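Local coordinates for putative type VI secretion protein (Escherichia coli, PDB 6SKI) that acts as a phospholipase toxin of the type VI secretion system, carried on the VgrG spike and probably hydrolysing membrane phospholipids of rival cells, at residues D112-K117 / G177-P182; D258-S263 / T506-I511; E336-S341 / D348-R353; L421-D426 / D456-Q461. All coordinates share one frame; numbering follows the deposited sequence.

Overall arrangement
The four contacts are spread over an elongated chain and none touches another. Contact 1 joins the loop before strand 121-128 to the end of helix 156-178 and the residues after it; contact 4 pairs two helices beside the main mixed sheet, and the nearest atoms of contacts 1 and 4 are about 15 Å apart. Contact 3 ties an edge strand of a separate antiparallel sheet to the helix packed on it, its centre about 73 Å from that of contact 1. Contact 2, about 35 Å from contact 3 between centres, fastens a loop of the catalytic family region to a late strand. The probable hydrolase triad, Ser197, Asp245 and His310, lies in none of the segments.

Contact 1. Residues D112-K117 / G177-P182; sequences DQVLKK and GFNLSP
Gln113 and Phe178 run side by side in the same direction, the amide of one laid over the ring of the other. In both residues CG sits anti to the carbonyl carbon, beside the backbone N, and the glutamine chain stays extended beyond it (chi2 -173°), which carries its end along the aromatic surface. The amide and ring planes are only 22° apart, a stack in which Gln113 CD stands over the ring toward its rim, 3.6 Å from Phe178 CZ. Further back, Gln113 CG makes a CH-pi contact almost on the ring normal, 4.0 Å from the Phe178 centroid. Val114 crosses the phenylalanine at about a right angle, its CG2 near the plane at the ring's edge and 4.2 Å from Phe178 CB.

Asn179 is buried and turns its amide toward the other backbone. The Leu115 N-H meets Asn179 OD1 in a long, weak but fairly straight hydrogen bond (3.4 Å, 167°). Leu115 CG packs 3.8 Å from Asn179 ND2, and both residues also rest on Phe184. Further along the same segment, Pro182 O accepts a hydrogen bond from a basic side chain of the partner protein chain. The loop and the helix end lead into strands 121-128 and 184-195, both parallel partners of strand 22-43, so the contact joins neighbouring connections of the central sheet in a fold consistent with the alpha/beta-hydrolase clan.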
# COMPACT_ATOMS: atom_id res chain seq x y z
N ASP A 112 -12.25 -11.60 15.19
CA ASP A 112 -13.16 -12.55 15.81
C ASP A 112 -12.72 -13.96 15.44
O ASP A 112 -12.51 -14.25 14.26
CB ASP A 112 -14.60 -12.30 15.39
CG ASP A 112 -15.26 -11.21 16.20
OD1 ASP A 112 -15.52 -11.43 17.40
OD2 ASP A 112 -15.52 -10.12 15.64
N GLN A 113 -12.58 -14.83 16.44
CA GLN A 113 -12.16 -16.20 16.19
C GLN A 113 -13.28 -17.18 16.51
O GLN A 113 -13.71 -17.92 15.63
CB GLN A 113 -10.90 -16.51 17.01
CG GLN A 113 -9.61 -16.05 16.35
CD GLN A 113 -8.39 -16.51 17.10
OE1 GLN A 113 -8.44 -16.79 18.29
NE2 GLN A 113 -7.27 -16.60 16.39
N VAL A 114 -13.79 -17.19 17.74
CA VAL A 114 -14.93 -18.02 18.12
C VAL A 114 -16.07 -17.10 18.49
O VAL A 114 -15.92 -16.22 19.36
CB VAL A 114 -14.57 -18.96 19.28
CG1 VAL A 114 -15.84 -19.55 19.88
CG2 VAL A 114 -13.64 -20.05 18.82
N LEU A 115 -17.22 -17.28 17.85
CA LEU A 115 -18.33 -16.39 18.10
C LEU A 115 -19.04 -16.77 19.39
O LEU A 115 -19.00 -17.91 19.85
CB LEU A 115 -19.32 -16.40 16.94
CG LEU A 115 -18.72 -16.21 15.55
CD1 LEU A 115 -19.81 -16.11 14.51
CD2 LEU A 115 -17.84 -14.98 15.52
N LYS A 116 -19.69 -15.78 19.99
CA LYS A 116 -20.45 -16.01 21.20
C LYS A 116 -21.82 -16.58 20.86
O LYS A 116 -22.22 -16.66 19.69
CB LYS A 116 -20.59 -14.71 22.00
CG LYS A 116 -19.32 -13.87 21.99
CD LYS A 116 -19.08 -13.22 23.34
CE LYS A 116 -17.59 -13.11 23.62
NZ LYS A 116 -16.89 -14.40 23.36
N LYS A 117 -22.55 -16.99 21.89
CA LYS A 117 -23.88 -17.55 21.69
C LYS A 117 -24.85 -16.56 21.06
O LYS A 117 -25.85 -16.97 20.48
CB LYS A 117 -24.45 -18.04 23.03
CG LYS A 117 -24.03 -19.45 23.41
CD LYS A 117 -24.42 -19.81 24.85
CE LYS A 117 -25.78 -19.27 25.29
NZ LYS A 117 -26.88 -19.38 24.28
N GLY A 177 -12.73 -22.61 10.73
CA GLY A 177 -12.05 -23.68 11.43
C GLY A 177 -12.03 -23.41 12.92
O GLY A 177 -11.93 -24.34 13.73
N PHE A 178 -12.13 -22.14 13.30
CA PHE A 178 -12.37 -21.80 14.70
C PHE A 178 -13.82 -22.00 15.11
O PHE A 178 -14.11 -22.02 16.31
CB PHE A 178 -11.97 -20.36 14.99
CG PHE A 178 -10.51 -20.17 15.28
CD1 PHE A 178 -10.03 -20.29 16.57
CD2 PHE A 178 -9.63 -19.86 14.27
CE1 PHE A 178 -8.70 -20.12 16.84
CE2 PHE A 178 -8.29 -19.69 14.53
CZ PHE A 178 -7.82 -19.82 15.82
N ASN A 179 -14.73 -22.16 14.15
CA ASN A 179 -16.15 -22.34 14.43
C ASN A 179 -16.61 -23.61 13.71
O ASN A 179 -17.10 -23.57 12.58
CB ASN A 179 -16.95 -21.12 13.97
CG ASN A 179 -16.95 -20.01 15.00
OD1 ASN A 179 -17.55 -20.13 16.07
ND2 ASN A 179 -16.26 -18.92 14.69
N LEU A 180 -16.46 -24.74 14.39
CA LEU A 180 -16.78 -26.04 13.82
C LEU A 180 -18.19 -26.44 14.19
O LEU A 180 -18.65 -26.19 15.31
CB LEU A 180 -15.78 -27.09 14.30
CG LEU A 180 -14.35 -26.89 13.80
CD1 LEU A 180 -13.38 -27.75 14.60
CD2 LEU A 180 -14.24 -27.20 12.32
N SER A 181 -18.89 -27.08 13.25
CA SER A 181 -20.30 -27.40 13.38
C SER A 181 -21.08 -26.13 13.66
O SER A 181 -21.68 -26.00 14.74
CB SER A 181 -20.53 -28.44 14.48
OG SER A 181 -20.72 -27.81 15.74
N PRO A 182 -21.09 -25.17 12.74
CA PRO A 182 -21.62 -23.84 13.05
C PRO A 182 -23.09 -23.88 13.45
O PRO A 182 -23.86 -24.71 12.98
CB PRO A 182 -21.42 -23.07 11.74
CG PRO A 182 -20.29 -23.77 11.08
CD PRO A 182 -20.55 -25.21 11.37

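Contact 2. Residues D258-S263 / T506-I511; sequences DINGRS and TGEIFI
One carboxylate oxygen carries the firm part of this contact. Asp258 points its side chain at strand 509-511, CG anti to its own carbonyl carbon, and OD1 receives the Ile511 N-H at 2.9 Å. The bond is nearly straight (171°), although the donor stands above the carboxylate plane, 28° out of it. Ile511 crosses the aspartate obliquely, its CG1 3.5 Å from Asp258 OD1, and its CD1 reaches Ile259 CD1 at 4.3 Å. Both isoleucines continue into apolar packing against helix 144-154.

The other end is slack. A type I turn from Ile259 to Arg262 carries the chain off, and Asn260 approaches Glu508 without bonding: ND2 and OE2 are 4.0 Å apart and their amide and carboxylate planes are turned by 50°. Asn260 ND2 instead has a weak bond to Ser254 O, and Gly261 to Ser263 are exposed.

Loop residues Asn255 and Phe257 bond the backbone of Ile509, while that of Phe510 bonds to Trp501 of strand 500-502. At Ile511 the carboxylate of Asp258 takes the strand N-H, and this probably ionised group also has Arg513 as a long, weak ion partner.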
# COMPACT_ATOMS: atom_id res chain seq x y z
N ASP A 258 12.40 -2.98 -23.66
CA ASP A 258 12.08 -4.40 -23.66
C ASP A 258 10.59 -4.65 -23.45
O ASP A 258 10.03 -5.59 -24.03
CB ASP A 258 12.89 -5.10 -22.57
CG ASP A 258 14.38 -4.86 -22.71
OD1 ASP A 258 14.86 -3.83 -22.19
OD2 ASP A 258 15.07 -5.69 -23.34
N ILE A 259 9.93 -3.84 -22.63
CA ILE A 259 8.62 -4.17 -22.10
C ILE A 259 7.58 -3.09 -22.32
O ILE A 259 6.44 -3.25 -21.89
CB ILE A 259 8.70 -4.53 -20.61
CG1 ILE A 259 9.41 -3.42 -19.85
CG2 ILE A 259 9.42 -5.85 -20.42
CD1 ILE A 259 9.74 -3.78 -18.43
N ASN A 260 7.92 -1.98 -22.98
CA ASN A 260 6.94 -0.90 -23.14
C ASN A 260 5.77 -1.31 -24.02
O ASN A 260 4.76 -0.60 -24.05
CB ASN A 260 7.60 0.35 -23.72
CG ASN A 260 8.39 0.08 -24.98
OD1 ASN A 260 8.27 -0.98 -25.58
ND2 ASN A 260 9.21 1.04 -25.37
N GLY A 261 5.87 -2.43 -24.74
CA GLY A 261 4.78 -2.86 -25.58
C GLY A 261 3.53 -3.23 -24.80
O GLY A 261 2.41 -3.01 -25.26
N ARG A 262 3.71 -3.79 -23.60
CA ARG A 262 2.58 -4.16 -22.77
C ARG A 262 1.72 -2.95 -22.45
O ARG A 262 2.22 -1.87 -22.13
CB ARG A 262 3.07 -4.81 -21.47
CG ARG A 262 1.97 -5.17 -20.49
CD ARG A 262 1.35 -6.52 -20.82
NE ARG A 262 2.36 -7.55 -21.07
CZ ARG A 262 2.82 -8.38 -20.15
NH1 ARG A 262 3.73 -9.29 -20.47
NH2 ARG A 262 2.37 -8.32 -18.91
N SER A 263 0.40 -3.13 -22.55
CA SER A 263 -0.54 -2.06 -22.27
C SER A 263 -0.64 -1.81 -20.77
O SER A 263 -0.18 -2.61 -19.95
CB SER A 263 -1.92 -2.40 -22.84
OG SER A 263 -2.26 -3.75 -22.59
N THR A 506 18.21 9.52 -26.17
CA THR A 506 16.77 9.31 -26.15
C THR A 506 16.22 9.14 -24.74
O THR A 506 15.07 9.50 -24.48
CB THR A 506 16.40 8.08 -26.98
OG1 THR A 506 17.19 8.06 -28.18
CG2 THR A 506 14.93 8.12 -27.37
N GLY A 507 17.02 8.60 -23.83
CA GLY A 507 16.53 8.25 -22.51
C GLY A 507 15.85 6.91 -22.45
O GLY A 507 15.26 6.58 -21.41
N GLU A 508 15.90 6.12 -23.52
CA GLU A 508 15.30 4.80 -23.52
C GLU A 508 16.12 3.86 -22.65
O GLU A 508 17.35 3.91 -22.65
CB GLU A 508 15.22 4.27 -24.95
CG GLU A 508 14.47 2.96 -25.10
CD GLU A 508 13.84 2.82 -26.47
OE1 GLU A 508 14.31 3.50 -27.40
OE2 GLU A 508 12.88 2.04 -26.60
N ILE A 509 15.43 2.99 -21.92
CA ILE A 509 16.07 2.07 -20.99
C ILE A 509 16.15 0.70 -21.66
O ILE A 509 15.19 0.24 -22.27
CB ILE A 509 15.33 1.99 -19.65
CG1 ILE A 509 15.19 3.38 -19.03
CG2 ILE A 509 16.05 1.06 -18.70
CD1 ILE A 509 13.79 3.90 -19.03
N PHE A 510 17.31 0.06 -21.52
CA PHE A 510 17.58 -1.24 -22.11
C PHE A 510 18.04 -2.15 -20.99
O PHE A 510 19.09 -1.91 -20.39
CB PHE A 510 18.65 -1.13 -23.20
CG PHE A 510 18.19 -0.39 -24.42
CD1 PHE A 510 18.35 0.98 -24.52
CD2 PHE A 510 17.61 -1.07 -25.48
CE1 PHE A 510 17.93 1.66 -25.63
CE2 PHE A 510 17.20 -0.39 -26.60
CZ PHE A 510 17.35 0.98 -26.67
N ILE A 511 17.24 -3.17 -20.68
CA ILE A 511 17.59 -4.08 -19.61
C ILE A 511 18.73 -4.99 -20.07
O ILE A 511 18.73 -5.50 -21.19
CB ILE A 511 16.36 -4.90 -19.19
CG1 ILE A 511 15.24 -3.97 -18.74
CG2 ILE A 511 16.72 -5.88 -18.09
CD1 ILE A 511 13.97 -4.68 -18.36

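Contact 3. Residues E336-S341 / D348-R353; sequences EFEIVS and DTRVYR
Strand 336-341 passes the first turn of helix 350-362 with the CA atoms of Glu336 and Val351 5.6 Å apart, and alternate strand residues, Glu336, Glu338 and Val340, point toward the helix.

Arg350 lies between two glutamates. Its CG is anti to the backbone N (chi1 -177°) and the chain then bends at chi3 (53°), bringing the guanidinium to the two glutamates. Glu338, extended beyond CG, sets OE1 2.9 Å from Arg350 NE in a salt bridge whose hydrogen bond is weak, being strongly bent; the same OE1 lies 3.1 Å from Arg350 NH2. Glu336 approaches at about a right angle, with OE1 3.6 Å from Arg350 NH1 and its carboxylate turned 74° from the guanidinium plane. Lys354 gives Glu336 a second, long and weak ion partner.

Strand 328-341, helix 350-362 and strand 376-386 form a split beta-alpha-beta unit: the two strands are the parallel edges of an antiparallel sheet, separated by strand 398-409. Beneath the charged layer, Val351 CG1 packs 3.9 Å from Glu336 CB, and the valine continues onto Val401 of the central strand. Thr349, at the N-cap position, and Glu338 pass alongside each other, pointing opposite ways, with Thr349 CG2 close to Glu338 OE2. Thr349 OG1 bonds to Glu346 O instead of capping the helix. The negative Glu338 carboxylate beside this helix start would probably be stabilised by the helix dipole.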
# COMPACT_ATOMS: atom_id res chain seq x y z
N GLU A 336 25.45 20.50 -10.22
CA GLU A 336 25.89 20.96 -11.53
C GLU A 336 27.40 21.17 -11.51
O GLU A 336 27.92 21.81 -10.59
CB GLU A 336 25.18 22.24 -11.94
CG GLU A 336 23.98 22.01 -12.84
CD GLU A 336 23.33 23.30 -13.29
OE1 GLU A 336 23.54 24.33 -12.62
OE2 GLU A 336 22.61 23.28 -14.31
N PHE A 337 28.08 20.64 -12.51
CA PHE A 337 29.53 20.67 -12.59
C PHE A 337 29.98 21.40 -13.84
O PHE A 337 29.33 21.33 -14.89
CB PHE A 337 30.11 19.25 -12.60
CG PHE A 337 29.70 18.41 -11.43
CD1 PHE A 337 30.51 18.31 -10.31
CD2 PHE A 337 28.50 17.72 -11.44
CE1 PHE A 337 30.13 17.55 -9.23
CE2 PHE A 337 28.12 16.96 -10.36
CZ PHE A 337 28.94 16.87 -9.26
N GLU A 338 31.09 22.12 -13.73
CA GLU A 338 31.70 22.75 -14.89
C GLU A 338 33.20 22.88 -14.66
O GLU A 338 33.66 22.99 -13.52
CB GLU A 338 31.08 24.11 -15.19
CG GLU A 338 31.73 25.30 -14.52
CD GLU A 338 30.90 26.55 -14.68
OE1 GLU A 338 29.69 26.43 -14.93
OE2 GLU A 338 31.47 27.66 -14.58
N ILE A 339 33.96 22.84 -15.75
CA ILE A 339 35.41 22.94 -15.70
C ILE A 339 35.81 24.39 -15.90
O ILE A 339 35.34 25.05 -16.83
CB ILE A 339 36.06 22.02 -16.75
CG1 ILE A 339 35.52 20.60 -16.61
CG2 ILE A 339 37.57 22.03 -16.60
CD1 ILE A 339 36.32 19.56 -17.37
N VAL A 340 36.68 24.89 -15.02
CA VAL A 340 37.15 26.26 -15.04
C VAL A 340 38.64 26.27 -14.74
O VAL A 340 39.26 25.23 -14.51
CB VAL A 340 36.39 27.15 -14.03
CG1 VAL A 340 35.02 27.51 -14.56
CG2 VAL A 340 36.28 26.45 -12.69
N SER A 341 39.22 27.46 -14.74
CA SER A 341 40.63 27.62 -14.41
C SER A 341 40.84 27.49 -12.91
O SER A 341 39.99 27.90 -12.11
CB SER A 341 41.14 28.98 -14.89
OG SER A 341 40.13 29.97 -14.78
N ASP A 348 32.68 32.08 -7.57
CA ASP A 348 32.52 32.95 -8.73
C ASP A 348 32.28 32.12 -9.97
O ASP A 348 32.79 32.42 -11.06
CB ASP A 348 33.74 33.86 -8.90
CG ASP A 348 33.36 35.25 -9.37
OD1 ASP A 348 32.89 35.38 -10.52
OD2 ASP A 348 33.54 36.21 -8.59
N THR A 349 31.50 31.06 -9.82
CA THR A 349 31.27 30.07 -10.86
C THR A 349 29.79 30.03 -11.20
O THR A 349 28.94 30.38 -10.37
CB THR A 349 31.77 28.69 -10.40
OG1 THR A 349 33.16 28.79 -10.04
CG2 THR A 349 31.65 27.67 -11.49
N ARG A 350 29.48 29.62 -12.43
CA ARG A 350 28.08 29.53 -12.84
C ARG A 350 27.32 28.53 -11.99
O ARG A 350 26.16 28.76 -11.62
CB ARG A 350 28.00 29.13 -14.32
CG ARG A 350 26.58 29.07 -14.85
CD ARG A 350 26.51 28.33 -16.17
NE ARG A 350 27.13 27.00 -16.10
CZ ARG A 350 26.50 25.91 -15.69
NH1 ARG A 350 25.22 25.97 -15.32
NH2 ARG A 350 27.13 24.75 -15.66
N VAL A 351 27.95 27.40 -11.65
CA VAL A 351 27.26 26.38 -10.87
C VAL A 351 26.97 26.88 -9.46
O VAL A 351 25.91 26.60 -8.89
CB VAL A 351 28.08 25.07 -10.86
CG1 VAL A 351 28.26 24.56 -12.27
CG2 VAL A 351 29.42 25.26 -10.19
N TYR A 352 27.89 27.66 -8.88
CA TYR A 352 27.63 28.23 -7.56
C TYR A 352 26.50 29.24 -7.61
O TYR A 352 25.67 29.28 -6.69
CB TYR A 352 28.89 28.89 -7.00
CG TYR A 352 28.69 29.40 -5.60
CD1 TYR A 352 28.70 28.53 -4.52
CD2 TYR A 352 28.47 30.75 -5.35
CE1 TYR A 352 28.51 28.99 -3.24
CE2 TYR A 352 28.28 31.21 -4.07
CZ TYR A 352 28.30 30.33 -3.02
OH TYR A 352 28.11 30.78 -1.73
N ARG A 353 26.45 30.06 -8.65
CA ARG A 353 25.37 31.03 -8.77
C ARG A 353 24.03 30.34 -8.94
O ARG A 353 23.03 30.75 -8.35
CB ARG A 353 25.66 31.97 -9.94
CG ARG A 353 26.76 32.97 -9.65
CD ARG A 353 26.91 33.97 -10.79
NE ARG A 353 28.30 34.38 -10.94
CZ ARG A 353 29.12 33.89 -11.87
NH1 ARG A 353 28.68 32.98 -12.72
NH2 ARG A 353 30.37 34.32 -11.94

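Contact 4. Residues L421-D426 / D456-Q461; sequences LRVMLD and DKAIAQ
Asp426 OD2 is gripped by two salt bridges, one from Arg466 NH2 and one from Lys463 NZ, both contributed by helix 452-466, to which Ile459 also belongs. With CG anti to the backbone N (chi1 -172°), the carboxylate leaves helix 416-431 toward its neighbour, and two cations around one oxygen would probably keep it ionised. The same OD2 also lies 3.4 Å from Ile459 CG2, so the aspartate borders the apolar seam as well as holding the charges.

Ile459 fills most of that seam. Its CG1 is anti to the carbonyl carbon and CG2 anti to the backbone N, a fork that spreads the side chain along helix 416-431: CG2 toward Asp426, CD1 4.0 Å from Arg422 CB, and CG1 4.1 Å from Val423 CG2. Of the Arg422 side chain, CB does the touching, and its extended chain leads the guanidinium away. The two helices run in roughly the same direction, crossing at -38° with their segment axes 9.0 Å apart at closest approach, and together they flank the mixed central sheet of the alpha/beta fold. Val423 CG1 is anti to the backbone N, while CG2, beside that N, is the branch that meets the other helix, 4.0 Å from Ala458 CB. Val423 also rests on Phe280 and Ile282 of strand 278-284 and on Leu304 and Leu306 of strand 303-306. Gln461, one turn along from Ala458, touches the same two leucines from helix 452-466.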
# COMPACT_ATOMS: atom_id res chain seq x y z
N LEU A 421 -2.46 7.58 11.73
CA LEU A 421 -3.11 6.35 12.16
C LEU A 421 -4.36 6.64 12.98
O LEU A 421 -5.40 6.01 12.78
CB LEU A 421 -2.13 5.52 12.98
CG LEU A 421 -2.60 4.12 13.38
CD1 LEU A 421 -2.88 3.27 12.16
CD2 LEU A 421 -1.56 3.49 14.26
N ARG A 422 -4.26 7.57 13.92
CA ARG A 422 -5.40 7.88 14.78
C ARG A 422 -6.52 8.53 13.99
O ARG A 422 -7.70 8.30 14.26
CB ARG A 422 -4.95 8.75 15.94
CG ARG A 422 -4.16 7.98 16.95
CD ARG A 422 -3.28 8.85 17.81
NE ARG A 422 -2.22 8.05 18.42
CZ ARG A 422 -2.29 7.55 19.65
NH1 ARG A 422 -3.37 7.76 20.39
NH2 ARG A 422 -1.28 6.84 20.13
N VAL A 423 -6.18 9.33 12.98
CA VAL A 423 -7.21 9.91 12.13
C VAL A 423 -7.93 8.82 11.34
O VAL A 423 -9.17 8.81 11.24
CB VAL A 423 -6.61 10.98 11.20
CG1 VAL A 423 -7.71 11.63 10.39
CG2 VAL A 423 -5.89 12.02 12.01
N MET A 424 -7.17 7.88 10.76
CA MET A 424 -7.81 6.79 10.04
C MET A 424 -8.63 5.90 10.97
O MET A 424 -9.68 5.39 10.59
CB MET A 424 -6.77 5.96 9.28
CG MET A 424 -7.38 4.98 8.29
SD MET A 424 -8.37 5.72 6.98
CE MET A 424 -7.12 6.59 6.04
N LEU A 425 -8.15 5.71 12.20
CA LEU A 425 -8.91 4.93 13.18
C LEU A 425 -10.23 5.61 13.50
O LEU A 425 -11.27 4.95 13.62
CB LEU A 425 -8.10 4.73 14.45
CG LEU A 425 -6.94 3.74 14.43
CD1 LEU A 425 -6.00 4.02 15.59
CD2 LEU A 425 -7.46 2.33 14.51
N ASP A 426 -10.21 6.94 13.65
CA ASP A 426 -11.45 7.67 13.91
C ASP A 426 -12.42 7.54 12.75
O ASP A 426 -13.61 7.31 12.95
CB ASP A 426 -11.13 9.13 14.19
CG ASP A 426 -12.33 9.91 14.67
OD1 ASP A 426 -13.13 9.35 15.45
OD2 ASP A 426 -12.48 11.08 14.28
N ASP A 456 -5.28 15.69 18.28
CA ASP A 456 -6.69 15.98 18.46
C ASP A 456 -7.19 16.89 17.35
O ASP A 456 -8.18 16.58 16.68
CB ASP A 456 -6.91 16.63 19.82
CG ASP A 456 -6.77 15.64 20.96
OD1 ASP A 456 -6.49 14.46 20.69
OD2 ASP A 456 -6.94 16.06 22.13
N LYS A 457 -6.45 17.96 17.07
CA LYS A 457 -6.86 18.87 16.01
C LYS A 457 -6.95 18.12 14.69
O LYS A 457 -7.96 18.22 13.98
CB LYS A 457 -5.88 20.04 15.90
CG LYS A 457 -6.27 21.05 14.84
CD LYS A 457 -5.69 22.41 15.14
CE LYS A 457 -5.92 23.37 13.99
NZ LYS A 457 -5.12 24.61 14.14
N ALA A 458 -5.95 17.29 14.39
CA ALA A 458 -6.00 16.52 13.16
C ALA A 458 -7.22 15.63 13.14
O ALA A 458 -7.95 15.59 12.14
CB ALA A 458 -4.72 15.68 13.01
N ILE A 459 -7.52 14.96 14.26
CA ILE A 459 -8.71 14.13 14.31
C ILE A 459 -9.94 14.98 14.06
O ILE A 459 -10.80 14.62 13.24
CB ILE A 459 -8.79 13.39 15.66
CG1 ILE A 459 -7.82 12.21 15.67
CG2 ILE A 459 -10.20 12.91 15.92
CD1 ILE A 459 -7.32 11.84 17.04
N ALA A 460 -10.00 16.16 14.67
CA ALA A 460 -11.13 17.04 14.43
C ALA A 460 -11.21 17.41 12.96
O ALA A 460 -12.29 17.38 12.36
CB ALA A 460 -11.03 18.29 15.30
N GLN A 461 -10.06 17.68 12.35
CA GLN A 461 -10.05 18.00 10.93
C GLN A 461 -10.66 16.87 10.12
O GLN A 461 -11.48 17.10 9.23
CB GLN A 461 -8.63 18.30 10.46
CG GLN A 461 -8.11 19.63 10.94
CD GLN A 461 -6.69 19.88 10.50
OE1 GLN A 461 -6.12 19.10 9.75
NE2 GLN A 461 -6.12 20.98 10.96